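Local atomic coordinates of ThiJ/PfpI domain protein (Brachyspira murdochii, PDB entry 4HCJ), a protein that is of unknown precise function but belongs to the DJ-1/PfpI family, probably acts as a hydrolase and can bind magnesium. Residues A[81-95]-A[108-120]. Sequence-based numbering, arbitrary orientation. Where two conformers were deposited one is given.
Sequences CITLWDDWRTQGLAK and GSGVVIMANAKIL
Trp85 lies flat on Val112, and its atoms can be followed outward from the backbone. Trp85 CB passes 3.9 Å from Asn116 ND2. With CG anti to its own carbonyl carbon, the indole is laid onto Val112: CG, CD2 and CE2 all face this side chain, Val112 CG1 coming nearest to Trp85 CD2 (3.5 Å) and Val112 CB to NE1 and CE2. Val112 CG1 sits 3.6 Å from the centroid of the five-membered ring of Trp85 and 14° off its normal, a CH-pi contact. Trp85 NE1 makes a weak, bent bond to Ser109 O (3.0 Å), while Trp85 CZ2, farther out, lies 3.7 Å from Val112 CG2. Ile82 CA backs the other face, and the inclined ring of His134 also meets the indole. In this alpha-beta-alpha sandwich of the DJ-1/PfpI family, loop and helix 88-95 pack on helix 110-116, and these two helical segments cross at -78°. Were Trp85 an alanine, Val112 CG1 would probably lose its aromatic face, and Ser109 O its weak indole donor. Trp85 O takes two bonds: Asn116 ND2 approaches at 2.9 Å from above the carbonyl plane, nearly straight at 175°, and Gln91 NE2, also 2.9 Å away, lies closer to that plane. On helix 88-95, Gln91 CB also touches Ala117 CB at 3.7 Å.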
loop_
_atom_site.group_PDB
_atom_site.type_symbol
_atom_site.label_atom_id
_atom_site.label_comp_id
_atom_site.label_asym_id
_atom_site.label_seq_id
_atom_site.Cartn_x
_atom_site.Cartn_y
_atom_site.Cartn_z
ATOM N N CYS A 81 10.883 1.447 3.799
ATOM C CA CYS A 81 10.263 1.593 2.479
ATOM C C CYS A 81 11.140 2.411 1.521
ATOM O O CYS A 81 11.040 2.259 0.300
ATOM C CB CYS A 81 8.882 2.231 2.622
ATOM S SG CYS A 81 7.937 2.294 1.089
ATOM N N ILE A 82 11.989 3.279 2.057
ATOM C CA ILE A 82 12.809 4.129 1.209
ATOM C C ILE A 82 13.653 3.302 0.242
ATOM O O ILE A 82 13.894 3.710 -0.890
ATOM C CB ILE A 82 13.660 5.096 2.055
ATOM C CG1 ILE A 82 12.744 6.032 2.852
ATOM C CG2 ILE A 82 14.609 5.907 1.188
ATOM C CD1 ILE A 82 13.437 6.790 3.972
ATOM N N THR A 83 14.038 2.100 0.679
ATOM C CA THR A 83 14.804 1.176 -0.150
ATOM C C THR A 83 14.030 0.683 -1.376
ATOM O O THR A 83 14.624 0.177 -2.311
ATOM C CB THR A 83 15.311 -0.051 0.673
ATOM O OG1 THR A 83 14.210 -0.887 1.063
ATOM C CG2 THR A 83 16.068 0.427 1.919
ATOM N N LEU A 84 12.703 0.828 -1.357
ATOM C CA LEU A 84 11.821 0.365 -2.431
ATOM C C LEU A 84 11.300 1.490 -3.320
ATOM O O LEU A 84 10.643 1.225 -4.323
ATOM C CB LEU A 84 10.621 -0.354 -1.823
ATOM C CG LEU A 84 10.926 -1.568 -0.946
ATOM C CD1 LEU A 84 9.638 -2.139 -0.349
ATOM C CD2 LEU A 84 11.669 -2.618 -1.745
ATOM N N TRP A 85 11.593 2.737 -2.971
ATOM C CA TRP A 85 11.024 3.867 -3.683
ATOM C C TRP A 85 11.385 3.910 -5.162
ATOM O O TRP A 85 10.557 4.296 -6.005
ATOM C CB TRP A 85 11.470 5.148 -3.014
ATOM C CG TRP A 85 10.735 5.511 -1.785
ATOM C CD1 TRP A 85 9.690 4.838 -1.189
ATOM C CD2 TRP A 85 10.958 6.680 -1.002
ATOM N NE1 TRP A 85 9.255 5.524 -0.071
ATOM C CE2 TRP A 85 10.010 6.669 0.051
ATOM C CE3 TRP A 85 11.865 7.744 -1.090
ATOM C CZ2 TRP A 85 9.939 7.695 0.990
ATOM C CZ3 TRP A 85 11.790 8.752 -0.157
ATOM C CH2 TRP A 85 10.837 8.722 0.867
ATOM N N ASP A 86 12.637 3.569 -5.470
ATOM C CA ASP A 86 13.124 3.618 -6.848
ATOM C C ASP A 86 13.221 2.238 -7.486
ATOM O O ASP A 86 13.884 2.072 -8.499
ATOM C CB ASP A 86 14.476 4.343 -6.910
ATOM C CG ASP A 86 14.350 5.823 -6.587
ATOM O OD1 ASP A 86 13.338 6.448 -6.986
ATOM O OD2 ASP A 86 15.257 6.354 -5.923
ATOM N N ASP A 87 12.545 1.258 -6.906
ATOM C CA ASP A 87 12.639 -0.109 -7.381
ATOM C C ASP A 87 11.617 -0.360 -8.494
ATOM O O ASP A 87 10.418 -0.151 -8.313
ATOM C CB ASP A 87 12.395 -1.031 -6.190
ATOM C CG ASP A 87 12.766 -2.468 -6.474
ATOM O OD1 ASP A 87 12.176 -3.102 -7.342
ATOM O OD2 ASP A 87 13.661 -2.984 -5.799
ATOM N N TRP A 88 12.095 -0.827 -9.645
ATOM C CA TRP A 88 11.201 -1.071 -10.760
ATOM C C TRP A 88 10.151 -2.145 -10.460
ATOM O O TRP A 88 9.086 -2.152 -11.084
ATOM C CB TRP A 88 11.983 -1.398 -12.047
ATOM C CG TRP A 88 12.673 -2.718 -12.037
ATOM C CD1 TRP A 88 13.955 -2.966 -11.654
ATOM C CD2 TRP A 88 12.121 -3.984 -12.443
ATOM N NE1 TRP A 88 14.235 -4.302 -11.789
ATOM C CE2 TRP A 88 13.131 -4.954 -12.270
ATOM C CE3 TRP A 88 10.871 -4.390 -12.927
ATOM C CZ2 TRP A 88 12.938 -6.303 -12.575
ATOM C CZ3 TRP A 88 10.680 -5.734 -13.232
ATOM C CH2 TRP A 88 11.704 -6.671 -13.039
ATOM N N ARG A 89 10.445 -3.054 -9.532
ATOM C CA ARG A 89 9.494 -4.126 -9.231
ATOM C C ARG A 89 8.290 -3.599 -8.461
ATOM O O ARG A 89 7.159 -3.967 -8.756
ATOM C CB ARG A 89 10.153 -5.251 -8.425
ATOM C CG ARG A 89 11.344 -5.896 -9.103
ATOM C CD ARG A 89 12.090 -6.778 -8.135
ATOM N NE ARG A 89 12.736 -5.967 -7.113
ATOM C CZ ARG A 89 13.404 -6.486 -6.100
ATOM N NH1 ARG A 89 13.466 -7.819 -5.937
ATOM N NH2 ARG A 89 13.979 -5.677 -5.223
ATOM N N THR A 90 8.519 -2.769 -7.447
ATOM C CA THR A 90 7.401 -2.257 -6.667
ATOM C C THR A 90 6.583 -1.265 -7.494
ATOM O O THR A 90 5.362 -1.272 -7.450
ATOM C CB THR A 90 7.891 -1.625 -5.369
ATOM O OG1 THR A 90 8.824 -0.603 -5.704
ATOM C CG2 THR A 90 8.554 -2.677 -4.464
ATOM N N GLN A 91 7.271 -0.439 -8.277
ATOM C CA GLN A 91 6.566 0.448 -9.200
ATOM C C GLN A 91 5.777 -0.361 -10.219
ATOM O O GLN A 91 4.644 -0.019 -10.567
ATOM C CB GLN A 91 7.551 1.383 -9.902
ATOM C CG GLN A 91 8.250 2.346 -8.965
ATOM C CD GLN A 91 9.320 3.149 -9.653
ATOM O OE1 GLN A 91 9.412 3.173 -10.875
ATOM N NE2 GLN A 91 10.159 3.789 -8.865
ATOM N N GLY A 92 6.370 -1.460 -10.682
ATOM C CA GLY A 92 5.715 -2.323 -11.642
ATOM C C GLY A 92 4.438 -2.930 -11.076
ATOM O O GLY A 92 3.443 -3.055 -11.785
ATOM N N LEU A 93 4.455 -3.318 -9.801
ATOM C CA LEU A 93 3.232 -3.836 -9.178
ATOM C C LEU A 93 2.153 -2.762 -9.061
ATOM O O LEU A 93 0.966 -3.052 -9.239
ATOM C CB LEU A 93 3.526 -4.467 -7.819
ATOM C CG LEU A 93 4.349 -5.758 -7.860
ATOM C CD1 LEU A 93 4.639 -6.252 -6.445
ATOM C CD2 LEU A 93 3.641 -6.844 -8.668
ATOM N N ALA A 94 2.537 -1.531 -8.752
ATOM C CA ALA A 94 1.560 -0.444 -8.693
ATOM C C ALA A 94 0.845 -0.302 -10.040
ATOM O O ALA A 94 -0.385 -0.214 -10.105
ATOM C CB ALA A 94 2.230 0.856 -8.319
ATOM N N LYS A 95 1.623 -0.289 -11.118
ATOM C CA LYS A 95 1.060 -0.145 -12.454
ATOM C C LYS A 95 0.227 -1.363 -12.846
ATOM O O LYS A 95 -0.841 -1.228 -13.450
ATOM C CB LYS A 95 2.174 0.089 -13.477
ATOM C CG LYS A 95 2.945 1.376 -13.231
ATOM C CD LYS A 95 3.933 1.693 -14.333
ATOM C CE LYS A 95 5.289 2.068 -13.761
ATOM N NZ LYS A 95 6.132 0.862 -13.516
ATOM N N GLY A 108 1.478 6.342 4.243
ATOM C CA GLY A 108 2.763 6.883 4.637
ATOM C C GLY A 108 3.747 6.807 3.484
ATOM O O GLY A 108 3.418 7.112 2.339
ATOM N N SER A 109 4.970 6.386 3.787
ATOM C CA SER A 109 6.013 6.333 2.766
ATOM C C SER A 109 5.700 5.388 1.597
ATOM O O SER A 109 6.314 5.502 0.542
ATOM C CB SER A 109 7.356 6.002 3.390
ATOM O OG SER A 109 7.760 7.072 4.224
ATOM N N GLY A 110 4.745 4.471 1.769
ATOM C CA GLY A 110 4.335 3.651 0.643
ATOM C C GLY A 110 3.795 4.448 -0.539
ATOM O O GLY A 110 3.904 4.019 -1.695
ATOM N N VAL A 111 3.216 5.623 -0.267
ATOM C CA VAL A 111 2.655 6.452 -1.331
ATOM C C VAL A 111 3.739 6.864 -2.334
ATOM O O VAL A 111 3.442 7.058 -3.512
ATOM C CB VAL A 111 1.923 7.685 -0.743
ATOM C CG1 VAL A 111 1.368 8.593 -1.839
ATOM C CG2 VAL A 111 0.788 7.230 0.177
ATOM N N VAL A 112 4.989 7.025 -1.875
ATOM C CA VAL A 112 6.062 7.431 -2.771
ATOM C C VAL A 112 6.306 6.416 -3.894
ATOM O O VAL A 112 6.647 6.799 -5.009
ATOM C CB VAL A 112 7.340 7.780 -2.005
ATOM C CG1 VAL A 112 8.477 8.146 -2.959
ATOM C CG2 VAL A 112 7.065 8.913 -1.028
ATOM N N ILE A 113 6.130 5.120 -3.615
ATOM C CA ILE A 113 6.271 4.121 -4.670
ATOM C C ILE A 113 5.269 4.408 -5.786
ATOM O O ILE A 113 5.593 4.354 -6.976
ATOM C CB ILE A 113 6.081 2.701 -4.128
ATOM C CG1 ILE A 113 7.218 2.356 -3.148
ATOM C CG2 ILE A 113 6.014 1.673 -5.261
ATOM C CD1 ILE A 113 6.970 1.081 -2.336
HETATM N N MSE A 114 4.023 4.662 -5.392
HETATM C CA MSE A 114 2.968 4.975 -6.351
HETATM C C MSE A 114 3.265 6.263 -7.141
HETATM O O MSE A 114 3.082 6.310 -8.372
HETATM C CB MSE A 114 1.634 5.056 -5.615
HETATM C CG MSE A 114 1.216 3.697 -5.028
HETATM SE SE MSE A 114 -0.094 3.802 -3.593
HETATM C CE MSE A 114 -1.589 4.631 -4.524
ATOM N N ALA A 115 3.754 7.283 -6.439
ATOM C CA ALA A 115 4.106 8.527 -7.101
ATOM C C ALA A 115 5.205 8.287 -8.134
ATOM O O ALA A 115 5.126 8.760 -9.273
ATOM C CB ALA A 115 4.557 9.550 -6.074
ATOM N N ASN A 116 6.236 7.552 -7.727
ATOM C CA ASN A 116 7.369 7.279 -8.604
ATOM C C ASN A 116 7.002 6.378 -9.784
ATOM O O ASN A 116 7.650 6.440 -10.825
ATOM C CB ASN A 116 8.525 6.685 -7.817
ATOM C CG ASN A 116 9.216 7.692 -6.916
ATOM O OD1 ASN A 116 8.935 8.887 -6.965
ATOM N ND2 ASN A 116 10.139 7.210 -6.100
ATOM N N ALA A 117 5.963 5.564 -9.630
ATOM C CA ALA A 117 5.438 4.737 -10.716
ATOM C C ALA A 117 4.617 5.546 -11.725
ATOM O O ALA A 117 4.159 4.993 -12.733
ATOM C CB ALA A 117 4.568 3.629 -10.146
ATOM N N LYS A 118 4.418 6.836 -11.454
ATOM C CA LYS A 118 3.664 7.744 -12.331
ATOM C C LYS A 118 2.193 7.387 -12.418
ATOM O O LYS A 118 1.548 7.641 -13.435
ATOM C CB LYS A 118 4.278 7.818 -13.730
ATOM C CG LYS A 118 5.696 8.276 -13.702
ATOM C CD LYS A 118 5.737 9.643 -13.098
ATOM C CE LYS A 118 6.757 9.707 -12.020
ATOM N NZ LYS A 118 7.948 10.459 -12.540
ATOM N N ILE A 119 1.651 6.809 -11.358
ATOM C CA ILE A 119 0.217 6.543 -11.324
ATOM C C ILE A 119 -0.568 7.581 -10.538
ATOM O O ILE A 119 -1.788 7.485 -10.444
ATOM C CB ILE A 119 -0.121 5.113 -10.823
ATOM C CG1 ILE A 119 0.223 4.909 -9.334
ATOM C CG2 ILE A 119 0.523 4.044 -11.727
ATOM C CD1 ILE A 119 -0.611 3.799 -8.699
ATOM N N LEU A 120 0.113 8.588 -10.005
ATOM C CA LEU A 120 -0.557 9.627 -9.226
ATOM C C LEU A 120 -0.570 10.976 -9.943
ATOM O O LEU A 120 -0.942 11.992 -9.342
ATOM C CB LEU A 120 0.056 9.787 -7.835
ATOM C CG LEU A 120 0.115 8.508 -6.994
ATOM C CD1 LEU A 120 0.698 8.813 -5.612
ATOM C CD2 LEU A 120 -1.251 7.865 -6.861
#